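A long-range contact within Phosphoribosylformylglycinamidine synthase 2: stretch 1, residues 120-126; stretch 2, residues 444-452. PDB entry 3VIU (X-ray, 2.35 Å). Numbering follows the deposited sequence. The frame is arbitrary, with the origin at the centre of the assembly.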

# COMPACT_ATOMS: atom_id res chain seq x y z
N LEU A 120 1.91 2.11 9.79
CA LEU A 120 0.86 2.31 8.80
C LEU A 120 1.36 3.29 7.75
O LEU A 120 2.10 4.22 8.06
CB LEU A 120 -0.41 2.89 9.45
CG LEU A 120 -1.28 1.92 10.25
CD1 LEU A 120 -2.28 2.68 11.09
CD2 LEU A 120 -1.99 0.98 9.28
N LEU A 121 1.00 3.06 6.49
CA LEU A 121 1.37 3.95 5.41
C LEU A 121 0.09 4.17 4.60
O LEU A 121 -0.65 3.23 4.34
CB LEU A 121 2.46 3.35 4.51
CG LEU A 121 3.86 3.14 5.08
CD1 LEU A 121 3.90 1.84 5.88
CD2 LEU A 121 4.89 3.07 3.94
N ASP A 122 -0.18 5.42 4.24
CA ASP A 122 -1.38 5.73 3.48
C ASP A 122 -1.07 6.11 2.03
O ASP A 122 -0.09 6.80 1.76
CB ASP A 122 -2.16 6.85 4.16
CG ASP A 122 -1.31 8.08 4.43
OD1 ASP A 122 -0.31 7.95 5.17
OD2 ASP A 122 -1.64 9.16 3.90
N SER A 123 -1.90 5.65 1.11
CA SER A 123 -1.73 5.95 -0.30
C SER A 123 -3.01 6.66 -0.72
O SER A 123 -4.07 6.04 -0.85
CB SER A 123 -1.53 4.66 -1.09
OG SER A 123 -0.80 4.90 -2.28
N LEU A 124 -2.91 7.97 -0.94
CA LEU A 124 -4.08 8.79 -1.28
C LEU A 124 -4.08 9.49 -2.64
O LEU A 124 -3.07 10.01 -3.11
CB LEU A 124 -4.28 9.84 -0.18
CG LEU A 124 -4.15 9.34 1.26
CD1 LEU A 124 -4.33 10.49 2.23
CD2 LEU A 124 -5.20 8.26 1.53
N ARG A 125 -5.27 9.51 -3.25
CA ARG A 125 -5.49 10.12 -4.55
C ARG A 125 -6.79 10.91 -4.54
O ARG A 125 -7.85 10.35 -4.29
CB ARG A 125 -5.55 9.05 -5.64
CG ARG A 125 -4.28 8.22 -5.77
CD ARG A 125 -3.12 9.08 -6.26
NE ARG A 125 -1.93 8.28 -6.53
CZ ARG A 125 -1.01 7.97 -5.62
NH1 ARG A 125 0.03 7.23 -5.98
NH2 ARG A 125 -1.11 8.39 -4.36
N PHE A 126 -6.70 12.21 -4.79
CA PHE A 126 -7.86 13.10 -4.84
C PHE A 126 -7.73 13.98 -6.08
O PHE A 126 -6.67 14.01 -6.73
CB PHE A 126 -7.89 14.01 -3.60
CG PHE A 126 -7.92 13.27 -2.31
CD1 PHE A 126 -8.99 12.45 -1.99
CD2 PHE A 126 -6.89 13.41 -1.39
CE1 PHE A 126 -9.04 11.78 -0.76
CE2 PHE A 126 -6.92 12.75 -0.17
CZ PHE A 126 -8.00 11.92 0.15
N ALA A 444 12.64 -1.32 6.47
CA ALA A 444 12.32 -0.17 5.63
C ALA A 444 11.06 -0.43 4.80
O ALA A 444 10.82 -1.56 4.37
CB ALA A 444 13.49 0.14 4.71
N ALA A 445 10.27 0.62 4.59
CA ALA A 445 9.03 0.50 3.84
C ALA A 445 8.68 1.75 3.06
O ALA A 445 8.95 2.88 3.48
CB ALA A 445 7.89 0.16 4.80
N LYS A 446 8.04 1.55 1.91
CA LYS A 446 7.63 2.66 1.07
C LYS A 446 6.53 2.19 0.12
O LYS A 446 6.47 1.02 -0.23
CB LYS A 446 8.83 3.18 0.28
CG LYS A 446 8.86 4.70 0.09
CD LYS A 446 7.82 5.17 -0.88
CE LYS A 446 7.89 6.68 -1.06
NZ LYS A 446 7.62 7.37 0.23
N VAL A 447 5.66 3.11 -0.27
CA VAL A 447 4.58 2.80 -1.20
C VAL A 447 4.64 3.86 -2.29
O VAL A 447 4.77 5.04 -1.99
CB VAL A 447 3.21 2.82 -0.50
CG1 VAL A 447 3.02 4.12 0.26
CG2 VAL A 447 2.11 2.67 -1.53
N ASP A 448 4.58 3.45 -3.56
CA ASP A 448 4.64 4.42 -4.66
C ASP A 448 3.77 4.08 -5.86
O ASP A 448 3.32 2.95 -6.03
CB ASP A 448 6.06 4.54 -5.23
CG ASP A 448 7.03 5.23 -4.30
OD1 ASP A 448 7.92 4.53 -3.78
OD2 ASP A 448 6.92 6.47 -4.12
N GLN A 449 3.58 5.09 -6.70
CA GLN A 449 2.88 5.03 -7.98
C GLN A 449 2.69 6.46 -8.46
O GLN A 449 2.41 7.37 -7.68
CB GLN A 449 1.54 4.27 -7.91
CG GLN A 449 0.30 5.06 -7.60
CD GLN A 449 -0.23 5.88 -8.76
OE1 GLN A 449 -0.43 5.39 -9.88
NE2 GLN A 449 -0.48 7.15 -8.49
N ASN A 450 2.92 6.63 -9.76
CA ASN A 450 2.82 7.91 -10.43
C ASN A 450 1.63 7.85 -11.40
O ASN A 450 1.67 7.16 -12.41
CB ASN A 450 4.14 8.16 -11.18
CG ASN A 450 4.17 9.49 -11.91
OD1 ASN A 450 5.20 10.17 -11.92
ND2 ASN A 450 3.05 9.86 -12.54
N PRO A 451 0.55 8.57 -11.09
CA PRO A 451 -0.65 8.58 -11.94
C PRO A 451 -0.48 9.10 -13.36
O PRO A 451 -1.17 8.64 -14.27
CB PRO A 451 -1.65 9.39 -11.12
CG PRO A 451 -0.78 10.33 -10.37
CD PRO A 451 0.36 9.45 -9.92
N ARG A 452 0.42 10.06 -13.55
CA ARG A 452 0.65 10.62 -14.88
C ARG A 452 1.24 9.55 -15.80
O ARG A 452 0.75 9.34 -16.91
CB ARG A 452 1.57 11.84 -14.79
CG ARG A 452 1.01 12.94 -13.91
CD ARG A 452 1.84 14.21 -13.97
NE ARG A 452 1.26 15.30 -13.18
CZ ARG A 452 0.06 15.82 -13.39
NH1 ARG A 452 -0.72 15.36 -14.36
NH2 ARG A 452 -0.37 16.83 -12.64

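Two strands more than 300 residues apart in sequence run almost parallel here, their N-to-C directions only 12° apart. At closest approach their axes are 7.9 Å apart, too far for the backbone pairing of neighbouring strands in a sheet, so the contact is built from side chains. No clear hydrogen bond crosses between the stretches, and the 319 Å² buried between them is gained largely by apolar packing at one end and by an arginine at the other. The alternation of the strands sets the pattern: Leu-121, Ser-123 and Arg-125 point toward stretch 2, while Ala-445 and Val-447 point back.

At the start of stretch 2, Ala-444 lies out of reach and the contact opens with Ala-445. Its methyl is short, and Leu-121 supplies the length to meet it, with Leu-121 CD2 lying 4.3 Å from Ala-445 CB. A small residue facing a long one is a simple way to share the space between two strands.

Lys-446 turns its CA-to-CB bond away, as the next residue of a strand should, and its side chain is partly exposed. Its backbone still takes part: Leu-121 CD2 rests 4.0 Å from Lys-446 CA. With chi1 in m and chi2 in p, Leu-121 thus lays one methyl along the backbone of stretch 2, between the side chains that flank this lysine.

Val-447 is the centre of the register, its CA 7.1 Å from the CA of Ser-123. Its branching at CB suits a strand and also sends two methyls to different neighbours. Val-447 CG1 is 4.3 Å from Leu-121 CD2, extending the apolar patch begun at Ala-445, while Val-447 CG2 comes to 3.7 Å from Ser-123 OG. Serine is small enough to let the valine in close, but there is a cost: Ser-123 OG is buried by this contact and has no partner anywhere in the model. Here the small size of the residue serves the packing, while its hydroxyl is left unsatisfied.

Asp-448 points away and adds essentially nothing to the contact. The strand then gives way to a loop, and Gln-449 points toward stretch 1, where it meets the guanidinium of Arg-125. Its side-chain amide is probably turned over in the model, so the polar details of this meeting are best left open.

Arg-125 has the largest area covered by the other stretch, 72 Å², and reaches across with chi1 and chi2 both in m and chi3 in t. Its Arg-125 NH2 donates a hydrogen bond to Leu-124 O at 2.8 Å, with a nearly straight angle of 164°, which ties the guanidinium back to its own strand.

Asn-450, at the N-cap position, points away, and Pro-451 opens the helix. Its CA-to-CB bond points toward stretch 1, and Pro-451 CD lies 4.3 Å from Arg-125 NE. Arg-452 is already out of reach.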